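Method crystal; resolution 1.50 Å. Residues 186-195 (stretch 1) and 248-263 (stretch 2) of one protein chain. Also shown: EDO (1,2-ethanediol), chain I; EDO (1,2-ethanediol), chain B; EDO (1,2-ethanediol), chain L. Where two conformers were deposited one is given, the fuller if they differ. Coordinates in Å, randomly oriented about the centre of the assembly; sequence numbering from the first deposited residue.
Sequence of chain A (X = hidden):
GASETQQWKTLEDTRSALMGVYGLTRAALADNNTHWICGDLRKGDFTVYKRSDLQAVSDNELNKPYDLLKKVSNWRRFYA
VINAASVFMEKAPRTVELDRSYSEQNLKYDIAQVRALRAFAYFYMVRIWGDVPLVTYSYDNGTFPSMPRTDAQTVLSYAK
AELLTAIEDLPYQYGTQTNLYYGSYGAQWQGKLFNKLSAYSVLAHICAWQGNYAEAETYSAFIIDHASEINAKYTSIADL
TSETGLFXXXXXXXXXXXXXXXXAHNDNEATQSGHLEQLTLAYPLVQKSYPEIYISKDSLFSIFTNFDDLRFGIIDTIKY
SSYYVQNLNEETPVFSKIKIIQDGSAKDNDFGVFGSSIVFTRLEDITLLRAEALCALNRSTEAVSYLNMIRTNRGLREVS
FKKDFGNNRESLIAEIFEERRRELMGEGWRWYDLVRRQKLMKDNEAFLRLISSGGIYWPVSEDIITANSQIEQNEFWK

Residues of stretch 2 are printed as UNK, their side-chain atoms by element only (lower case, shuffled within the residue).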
ATOM      1  N   GLY A 186      18.154 -15.905  -1.668  1.00 17.40           N
ATOM      2  CA  GLY A 186      16.852 -16.568  -1.742  1.00 17.34           C
ATOM      3  C   GLY A 186      15.858 -16.196  -0.670  1.00 16.21           C
ATOM      4  O   GLY A 186      15.445 -15.045  -0.583  1.00 16.53           O
ATOM      5  N   ALA A 187      15.524 -17.164   0.181  1.00 16.24           N
ATOM      6  CA  ALA A 187      14.554 -16.959   1.270  1.00 16.57           C
ATOM      7  C   ALA A 187      14.891 -15.814   2.214  1.00 17.15           C
ATOM      8  O   ALA A 187      14.021 -15.121   2.689  1.00 17.87           O
ATOM      9  CB  ALA A 187      14.326 -18.268   2.056  1.00 18.19           C
ATOM     10  N   GLN A 188      16.184 -15.569   2.416  1.00 16.68           N
ATOM     11  CA  GLN A 188      16.616 -14.493   3.293  1.00 16.16           C
ATOM     12  C   GLN A 188      16.171 -13.113   2.845  1.00 16.72           C
ATOM     13  O   GLN A 188      16.039 -12.219   3.682  1.00 18.27           O
ATOM     14  CB  GLN A 188      18.141 -14.511   3.446  1.00 16.82           C
ATOM     15  CG  GLN A 188      18.652 -15.767   4.171  1.00 18.29           C
ATOM     16  CD  GLN A 188      20.184 -15.819   4.196  1.00 20.27           C
ATOM     17  OE1 GLN A 188      20.850 -15.793   3.155  1.00 20.79           O
ATOM     18  NE2 GLN A 188      20.736 -15.934   5.397  1.00 24.89           N
ATOM     19  N   TRP A 189      16.010 -12.922   1.530  1.00 15.50           N
ATOM     20  CA  TRP A 189      15.559 -11.628   1.004  1.00 14.20           C
ATOM     21  C   TRP A 189      14.066 -11.571   0.663  1.00 13.89           C
ATOM     22  O   TRP A 189      13.574 -10.495   0.288  1.00 14.43           O
ATOM     23  CB  TRP A 189      16.390 -11.233  -0.203  1.00 14.91           C
ATOM     24  CG  TRP A 189      17.822 -10.895   0.050  1.00 15.04           C
ATOM     25  CD1 TRP A 189      18.931 -11.516  -0.482  1.00 15.59           C
ATOM     26  CD2 TRP A 189      18.305  -9.803   0.828  1.00 15.21           C
ATOM     27  NE1 TRP A 189      20.075 -10.857  -0.076  1.00 16.12           N
ATOM     28  CE2 TRP A 189      19.719  -9.799   0.723  1.00 15.62           C
ATOM     29  CE3 TRP A 189      17.683  -8.810   1.605  1.00 16.87           C
ATOM     30  CZ2 TRP A 189      20.510  -8.837   1.389  1.00 16.24           C
ATOM     31  CZ3 TRP A 189      18.479  -7.840   2.245  1.00 16.22           C
ATOM     32  CH2 TRP A 189      19.869  -7.866   2.126  1.00 16.92           C
ATOM     33  N   GLN A 190      13.363 -12.709   0.744  1.00 14.39           N
ATOM     34  CA  GLN A 190      11.910 -12.736   0.444  1.00 14.26           C
ATOM     35  C   GLN A 190      11.170 -11.822   1.424  1.00 15.49           C
ATOM     36  O   GLN A 190      11.417 -11.849   2.621  1.00 16.25           O
ATOM     37  CB  GLN A 190      11.344 -14.140   0.568  1.00 15.60           C
ATOM     38  CG  GLN A 190      11.789 -15.078  -0.516  1.00 15.51           C
ATOM     39  CD  GLN A 190      11.338 -16.511  -0.280  1.00 16.27           C
ATOM     40  OE1 GLN A 190      10.484 -16.764   0.580  1.00 17.39           O
ATOM     41  NE2 GLN A 190      11.865 -17.454  -1.094  1.00 15.83           N
ATOM     42  N   GLY A 191      10.268 -10.996   0.906  1.00 15.87           N
ATOM     43  CA  GLY A 191       9.551 -10.054   1.780  1.00 17.23           C
ATOM     44  C   GLY A 191      10.375  -8.911   2.297  1.00 17.32           C
ATOM     45  O   GLY A 191       9.948  -8.224   3.225  1.00 18.30           O
ATOM     46  N   LYS A 192      11.565  -8.710   1.717  1.00 17.71           N
ATOM     47  CA  LYS A 192      12.480  -7.650   2.154  1.00 16.90           C
ATOM     48  C   LYS A 192      12.821  -6.723   0.981  1.00 17.70           C
ATOM     49  O   LYS A 192      12.605  -5.496   1.046  1.00 19.95           O
ATOM     50  CB  LYS A 192      13.709  -8.268   2.862  1.00 19.47           C
ATOM     51  CG  LYS A 192      13.243  -9.081   4.095  1.00 22.83           C
ATOM     52  CD  LYS A 192      14.314  -9.439   5.084  1.00 26.34           C
ATOM     53  CE  LYS A 192      13.702 -10.056   6.341  1.00 28.13           C
ATOM     54  NZ  LYS A 192      14.781 -10.364   7.348  1.00 30.26           N
ATOM     55  N   LEU A 193      13.317  -7.292  -0.096  1.00 14.42           N
ATOM     56  CA  LEU A 193      13.640  -6.527  -1.306  1.00 14.22           C
ATOM     57  C   LEU A 193      12.501  -6.514  -2.348  1.00 13.69           C
ATOM     58  O   LEU A 193      11.756  -7.492  -2.468  1.00 16.43           O
ATOM     59  CB  LEU A 193      14.905  -7.102  -1.957  1.00 14.19           C
ATOM     60  CG  LEU A 193      16.146  -7.073  -1.043  1.00 14.92           C
ATOM     61  CD1 LEU A 193      17.277  -7.760  -1.781  1.00 16.76           C
ATOM     62  CD2 LEU A 193      16.562  -5.656  -0.568  1.00 14.93           C
ATOM     63  N   PHE A 194      12.406  -5.399  -3.084  1.00 12.88           N
ATOM     64  CA  PHE A 194      11.470  -5.208  -4.168  0.50 13.17           C
ATOM     65  C   PHE A 194      11.853  -6.235  -5.263  1.00 12.87           C
ATOM     66  O   PHE A 194      13.006  -6.237  -5.727  1.00 14.74           O
ATOM     67  CB  PHE A 194      11.639  -3.767  -4.646  0.50 13.95           C
ATOM     68  CG  PHE A 194      10.477  -3.207  -5.363  0.50 12.36           C
ATOM     69  CD1 PHE A 194      10.316  -3.419  -6.705  0.50 11.58           C
ATOM     70  CD2 PHE A 194       9.603  -2.333  -4.714  0.50 12.91           C
ATOM     71  CE1 PHE A 194       9.255  -2.891  -7.376  0.50 11.98           C
ATOM     72  CE2 PHE A 194       8.539  -1.771  -5.413  0.50 12.19           C
ATOM     73  CZ  PHE A 194       8.398  -2.044  -6.748  0.50 11.67           C
ATOM     74  N   ASN A 195      10.929  -7.115  -5.634  1.00 12.29           N
ATOM     75  CA  ASN A 195      11.206  -8.139  -6.633  1.00 12.45           C
ATOM     76  C   ASN A 195      10.423  -7.850  -7.904  1.00 11.50           C
ATOM     77  O   ASN A 195       9.665  -6.859  -8.000  1.00 12.03           O
ATOM     78  CB  ASN A 195      10.920  -9.530  -6.019  1.00 12.65           C
ATOM     79  CG  ASN A 195       9.445  -9.739  -5.667  1.00 12.25           C
ATOM     80  OD1 ASN A 195       8.590  -9.661  -6.542  1.00 11.86           O
ATOM     81  ND2 ASN A 195       9.158 -10.031  -4.389  1.00 13.14           N
ATOM     82  N   UNK A 248       4.798  -9.573  10.670  1.00 13.67           N
ATOM     83  CA  UNK A 248       6.081  -9.694  11.377  1.00 15.34           C
ATOM     84  C   UNK A 248       7.193  -9.821  10.315  1.00 15.86           C
ATOM     85  O   UNK A 248       7.090 -10.680   9.430  1.00 16.03           O
ATOM     86  c   UNK A 248       7.998 -10.436  13.775  1.00 21.28           C
ATOM     87  c   UNK A 248       9.075 -12.948  13.295  1.00 20.95           C
ATOM     88  c   UNK A 248       9.739 -12.065  14.083  1.00 23.12           C
ATOM     89  c   UNK A 248       7.883 -12.583  12.705  1.00 19.76           C
ATOM     90  o   UNK A 248      10.952 -12.463  14.638  1.00 27.02           O
ATOM     91  c   UNK A 248       6.017 -10.923  12.322  1.00 16.38           C
ATOM     92  c   UNK A 248       7.331 -11.311  12.936  1.00 18.16           C
ATOM     93  c   UNK A 248       9.224 -10.786  14.327  1.00 23.58           C
ATOM     94  N   UNK A 249       8.235  -8.974  10.440  1.00 16.89           N
ATOM     95  CA  UNK A 249       9.337  -8.912   9.464  0.50 16.77           C
ATOM     96  C   UNK A 249       9.917 -10.265   9.091  1.00 16.46           C
ATOM     97  O   UNK A 249      10.073 -10.581   7.903  1.00 16.52           O
ATOM     98  o   UNK A 249      10.893  -8.402  11.259  0.50 18.67           O
ATOM     99  c   UNK A 249      10.463  -7.995   9.969  0.50 17.52           C
ATOM    100  N   UNK A 250      10.232 -11.087  10.115  1.00 16.90           N
ATOM    101  CA  UNK A 250      10.874 -12.381   9.894  0.50 18.37           C
ATOM    102  C   UNK A 250       9.919 -13.592   9.851  1.00 17.59           C
ATOM    103  O   UNK A 250      10.327 -14.719  10.110  1.00 19.28           O
ATOM    104  o   UNK A 250      13.374 -11.027   9.608  0.50 21.11           O
ATOM    105  c   UNK A 250      13.147 -11.522  10.722  0.50 20.71           C
ATOM    106  c   UNK A 250      12.004 -12.539  10.931  0.50 19.06           C
ATOM    107  n   UNK A 250      13.882 -11.242  11.783  0.50 23.10           N
ATOM    108  N   UNK A 251       8.650 -13.359   9.482  1.00 16.51           N
ATOM    109  CA  UNK A 251       7.634 -14.416   9.402  1.00 15.44           C
ATOM    110  C   UNK A 251       8.031 -15.518   8.453  1.00 16.05           C
ATOM    111  O   UNK A 251       8.654 -15.265   7.421  1.00 16.16           O
ATOM    112  c   UNK A 251       6.303 -13.846   8.896  1.00 15.79           C
ATOM    113  N   UNK A 252       7.643 -16.742   8.785  1.00 16.32           N
ATOM    114  CA  UNK A 252       7.792 -17.857   7.850  1.00 17.61           C
ATOM    115  C   UNK A 252       7.069 -17.557   6.527  1.00 16.15           C
ATOM    116  O   UNK A 252       7.547 -17.970   5.496  1.00 16.42           O
ATOM    117  o   UNK A 252       5.916 -19.066   8.843  1.00 26.96           O
ATOM    118  c   UNK A 252       7.254 -19.194   8.418  1.00 21.37           C
ATOM    119  N   UNK A 253       5.957 -16.816   6.593  1.00 15.64           N
ATOM    120  CA  UNK A 253       5.176 -16.418   5.426  1.00 14.91           C
ATOM    121  C   UNK A 253       5.602 -15.084   4.803  1.00 14.46           C
ATOM    122  O   UNK A 253       4.858 -14.534   3.982  1.00 15.02           O
ATOM    123  c   UNK A 253       3.172 -17.807   6.165  1.00 16.63           C
ATOM    124  c   UNK A 253       3.292 -15.303   6.838  1.00 14.46           C
ATOM    125  c   UNK A 253       3.634 -16.396   5.756  1.00 15.22           C
ATOM    126  N   UNK A 254       6.779 -14.568   5.170  1.00 14.51           N
ATOM    127  CA  UNK A 254       7.253 -13.250   4.668  1.00 13.90           C
ATOM    128  C   UNK A 254       7.239 -13.072   3.148  1.00 14.25           C
ATOM    129  O   UNK A 254       7.001 -11.979   2.660  1.00 14.39           O
ATOM    130  c   UNK A 254      12.327 -13.936   5.061  1.00 18.87           C
ATOM    131  c   UNK A 254      11.040 -13.329   5.604  1.00 17.51           C
ATOM    132  n   UNK A 254      12.326 -15.426   5.090  1.00 19.21           N
ATOM    133  c   UNK A 254       8.628 -12.872   5.236  1.00 15.13           C
ATOM    134  c   UNK A 254       9.799 -13.761   4.842  1.00 15.81           C
ATOM    135  N   UNK A 255       7.487 -14.141   2.393  1.00 12.63           N
ATOM    136  CA  UNK A 255       7.447 -14.066   0.941  1.00 13.12           C
ATOM    137  C   UNK A 255       6.083 -13.669   0.373  1.00 13.21           C
ATOM    138  O   UNK A 255       5.978 -13.221  -0.771  1.00 13.56           O
ATOM    139  N   UNK A 256       5.047 -13.845   1.186  1.00 12.63           N
ATOM    140  CA  UNK A 256       3.704 -13.464   0.812  1.00 11.71           C
ATOM    141  C   UNK A 256       3.450 -11.958   0.844  1.00 11.76           C
ATOM    142  O   UNK A 256       2.406 -11.497   0.336  1.00 13.30           O
ATOM    143  o   UNK A 256       2.784 -15.656   1.341  1.00 13.29           O
ATOM    144  c   UNK A 256       2.683 -14.251   1.628  1.00 12.56           C
ATOM    145  N   UNK A 257       4.398 -11.198   1.397  1.00 11.73           N
ATOM    146  CA  UNK A 257       4.367  -9.710   1.273  1.00 11.43           C
ATOM    147  C   UNK A 257       4.948  -9.413  -0.113  1.00 11.98           C
ATOM    148  O   UNK A 257       6.171  -9.345  -0.280  1.00 13.45           O
ATOM    149  c   UNK A 257       7.362  -9.304   5.781  1.00 14.35           C
ATOM    150  n   UNK A 257       8.692  -9.342   5.766  1.00 14.70           N
ATOM    151  n   UNK A 257       6.717  -8.551   4.875  1.00 14.26           N
ATOM    152  c   UNK A 257       5.273  -8.349   4.756  1.00 13.52           C
ATOM    153  c   UNK A 257       4.641  -9.295   3.759  1.00 12.95           C
ATOM    154  c   UNK A 257       5.132  -9.026   2.374  1.00 12.33           C
ATOM    155  n   UNK A 257       6.719 -10.050   6.690  1.00 13.66           N
ATOM    156  N   UNK A 258       4.083  -9.332  -1.121  1.00 11.27           N
ATOM    157  CA  UNK A 258       4.523  -9.098  -2.508  1.00 12.38           C
ATOM    158  C   UNK A 258       5.256  -7.752  -2.615  1.00 12.68           C
ATOM    159  O   UNK A 258       6.266  -7.668  -3.318  1.00 13.83           O
ATOM    160  c   UNK A 258       3.356  -9.215  -3.497  1.00 12.94           C
ATOM    161  c   UNK A 258       3.783  -8.772  -4.952  1.00 13.02           C
ATOM    162  c   UNK A 258       1.578 -10.827  -4.339  1.00 13.81           C
ATOM    163  c   UNK A 258       2.830 -10.645  -3.502  1.00 13.74           C
ATOM    164  N   UNK A 259       4.731  -6.747  -1.915  1.00 12.45           N
ATOM    165  CA  UNK A 259       5.384  -5.437  -1.774  1.00 11.31           C
ATOM    166  C   UNK A 259       5.097  -4.921  -0.376  1.00 11.64           C
ATOM    167  O   UNK A 259       3.918  -4.784   0.023  1.00 12.16           O
ATOM    168  c   UNK A 259       5.681  -2.161  -2.005  1.00 14.80           C
ATOM    169  c   UNK A 259       4.897  -4.448  -2.853  1.00 12.11           C
ATOM    170  c   UNK A 259       5.280  -2.551  -4.423  1.00 14.84           C
ATOM    171  c   UNK A 259       5.738  -3.181  -3.096  1.00 12.39           C
ATOM    172  N   UNK A 260       6.150  -4.647   0.376  1.00 12.99           N
ATOM    173  CA  UNK A 260       5.987  -4.092   1.706  1.00 12.88           C
ATOM    174  C   UNK A 260       7.266  -3.489   2.216  1.00 14.09           C
ATOM    175  O   UNK A 260       8.270  -3.497   1.500  1.00 14.22           O
ATOM    176  N   UNK A 261       7.199  -2.922   3.427  1.00 13.49           N
ATOM    177  CA  UNK A 261       8.336  -2.232   4.066  1.00 13.44           C
ATOM    178  C   UNK A 261       8.400  -2.660   5.512  1.00 15.34           C
ATOM    179  O   UNK A 261       7.386  -2.656   6.227  1.00 16.23           O
ATOM    180  c   UNK A 261       6.778   0.185   0.555  1.00 15.64           C
ATOM    181  c   UNK A 261       9.256  -0.036   1.803  1.00 15.58           C
ATOM    182  c   UNK A 261       8.194  -0.710   3.958  1.00 14.81           C
ATOM    183  c   UNK A 261       6.866  -0.146   1.924  1.00 15.17           C
ATOM    184  c   UNK A 261       9.169   0.278   0.421  1.00 15.91           C
ATOM    185  c   UNK A 261       8.103  -0.255   2.547  1.00 14.98           C
ATOM    186  c   UNK A 261       7.941   0.399  -0.182  1.00 13.77           C
ATOM    187  N   UNK A 262       9.597  -3.063   5.916  1.00 16.17           N
ATOM    188  CA  UNK A 262       9.811  -3.651   7.234  1.00 19.00           C
ATOM    189  C   UNK A 262      10.569  -2.726   8.172  1.00 23.37           C
ATOM    190  O   UNK A 262      11.368  -1.892   7.730  1.00 23.48           O
ATOM    191  c   UNK A 262      10.621  -4.943   7.079  1.00 18.92           C
ATOM    192  n   UNK A 262      10.940  -6.357   5.151  1.00 19.74           N
ATOM    193  o   UNK A 262       8.843  -6.013   5.896  1.00 18.41           O
ATOM    194  c   UNK A 262      10.064  -5.847   6.006  1.00 19.09           C
ATOM    195  N   UNK A 263      10.417  -2.967   9.467  1.00 26.85           N
ATOM    196  CA  UNK A 263      11.084  -2.122  10.480  1.00 30.88           C
ATOM    197  C   UNK A 263      12.155  -2.912  11.249  1.00 34.84           C
ATOM    198  O   UNK A 263      11.906  -4.078  11.600  1.00 36.29           O
ATOM    199  c   UNK A 263       9.232   0.784  10.821  1.00 29.88           C
ATOM    200  c   UNK A 263      10.007  -1.566  11.382  1.00 30.45           C
ATOM    201  c   UNK A 263       8.063  -1.098   9.812  1.00 29.36           C
ATOM    202  c   UNK A 263       8.370   1.677  10.144  1.00 30.09           C
ATOM    203  c   UNK A 263       7.213  -0.241   9.135  1.00 28.25           C
ATOM    204  c   UNK A 263       9.082  -0.609  10.664  1.00 29.94           C
ATOM    205  c   UNK A 263       7.358   1.170   9.315  1.00 29.85           C
TER
HETATM  206  C1  EDO I 608       9.444  -5.893  -0.675  1.00 21.24           C
HETATM  207  O1  EDO I 608       8.564  -4.964  -1.206  1.00 17.90           O
HETATM  208  C2  EDO I 608       8.844  -7.253  -0.638  1.00 20.71           C
HETATM  209  O2  EDO I 608       7.902  -7.312   0.437  1.00 20.52           O
HETATM  210  C1  EDO B 601      19.174  -9.165   5.660  1.00 42.63           C
HETATM  211  O1  EDO B 601      17.909  -9.451   6.271  1.00 44.11           O
HETATM  212  C2  EDO B 601      19.397 -10.215   4.586  1.00 41.82           C
HETATM  213  O2  EDO B 601      19.504 -11.522   5.157  1.00 41.25           O
HETATM  214  C1  EDO L 611      24.549 -15.843   4.989  1.00 41.75           C
HETATM  215  O1  EDO L 611      23.553 -14.809   5.120  1.00 42.35           O
HETATM  216  C2  EDO L 611      23.903 -17.176   4.658  1.00 41.78           C
HETATM  217  O2  EDO L 611      23.441 -17.150   3.302  1.00 40.90           O
HETATM  218  O   HOH W   1      10.754 -16.822   3.238  1.00 22.15           O
HETATM  219  O   HOH W   2       7.563  -6.421   3.214  1.00 19.67           O
HETATM  220  O   HOH W   3      11.043  -3.371   1.236  1.00 25.79           O
HETATM  221  O   HOH W   4       7.571 -11.210  -1.856  1.00 15.84           O

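Position 248 carries one carbon and then a six-carbon ring bearing an oxygen, too far from stretch 1 to touch it; this is Tyr248. At position 249 a single carbon ends in an oxygen, so the residue is Ser249, whose backbone O lies 4.0 Å from CE of Lys192. Position 250 has two carbons, the second holding one oxygen and one nitrogen, which defines Asn250; its OD1 accepts a hydrogen bond of 2.7 Å from NZ of Lys192. The lone side-chain carbon at 251 makes it Ala251, and it closes a type I turn begun at Tyr248, with its N 3.1 Å from O of Tyr248.

Position 252, one carbon and one oxygen, is Ser252, and position 253, one carbon carrying two more, is Val253; neither touches stretch 1. Four carbons in a row ending in nitrogen follow at 254, pointing toward stretch 1. This is Lys254, and its NZ donates a 3.0 Å hydrogen bond to O of Ala187, while its CE packs 3.3 Å from O of Gln190. Water 1 accepts from NZ of Lys254 (2.8 Å) and donates to OE1 of Gln190 (2.7 Å), tying the same two segments together again.

No side-chain atom exists at 255, hence Gly255. Its CA lies 3.9 Å from CB of Gln190, and an ideal CB here would sit 3.0 Å from OE1 of Gln190, a clash. Position 256, with one carbon and one oxygen directed away, is Ser256.

At 257, three carbons lead to a nitrogen and then to a carbon with two further nitrogens, one of them 3.0 Å from O of Gly191: Arg257. That atom, NH2, donates to O of Gly191 and also to O of Ser249 at 2.8 Å, so the guanidinium braces its own loop while reaching across.

Position 258 has four carbons forked at the first, one arm two carbons long, and is Ile258; its side chain points away, and its O is 3.9 Å from ND2 of Asn195. Four carbons forked at the second mark 259 as Leu259, whose CD1 meets CE2 of Phe194 obliquely at 3.5 Å. Position 260 lacks a side chain and is Gly260; water 3 donates to its O (2.8 Å) and to O of Lys192 (2.6 Å). A carbon and an unsubstituted six-carbon ring make 261 Phe261, without close contact. At 262, two carbons, the second with oxygen and nitrogen, give Asn262, whose ND2 donates to O of Gly191 at 2.9 Å. Position 263, again a carbon and a plain ring, is Phe263, out of reach.

The contact converges on Gly191. Its O receives Arg257 NH2, Asn262 ND2 and water 2, the last at 3.0 Å, while its CA approaches O of Lys254 at 3.3 Å in a CA-H...O contact. A CB on Gly191 would lie 2.3 Å from that same O, so the close backbone approach depends on glycine. A lysine from each stretch donates across the contact, Lys254 NZ to O of Ala187 and Lys192 NZ to OD1 of Asn250, and the Phe194–Leu259 apolar pair completes it.

Stretch 2, residues 248-263: YSNASVKGSRILGFNF
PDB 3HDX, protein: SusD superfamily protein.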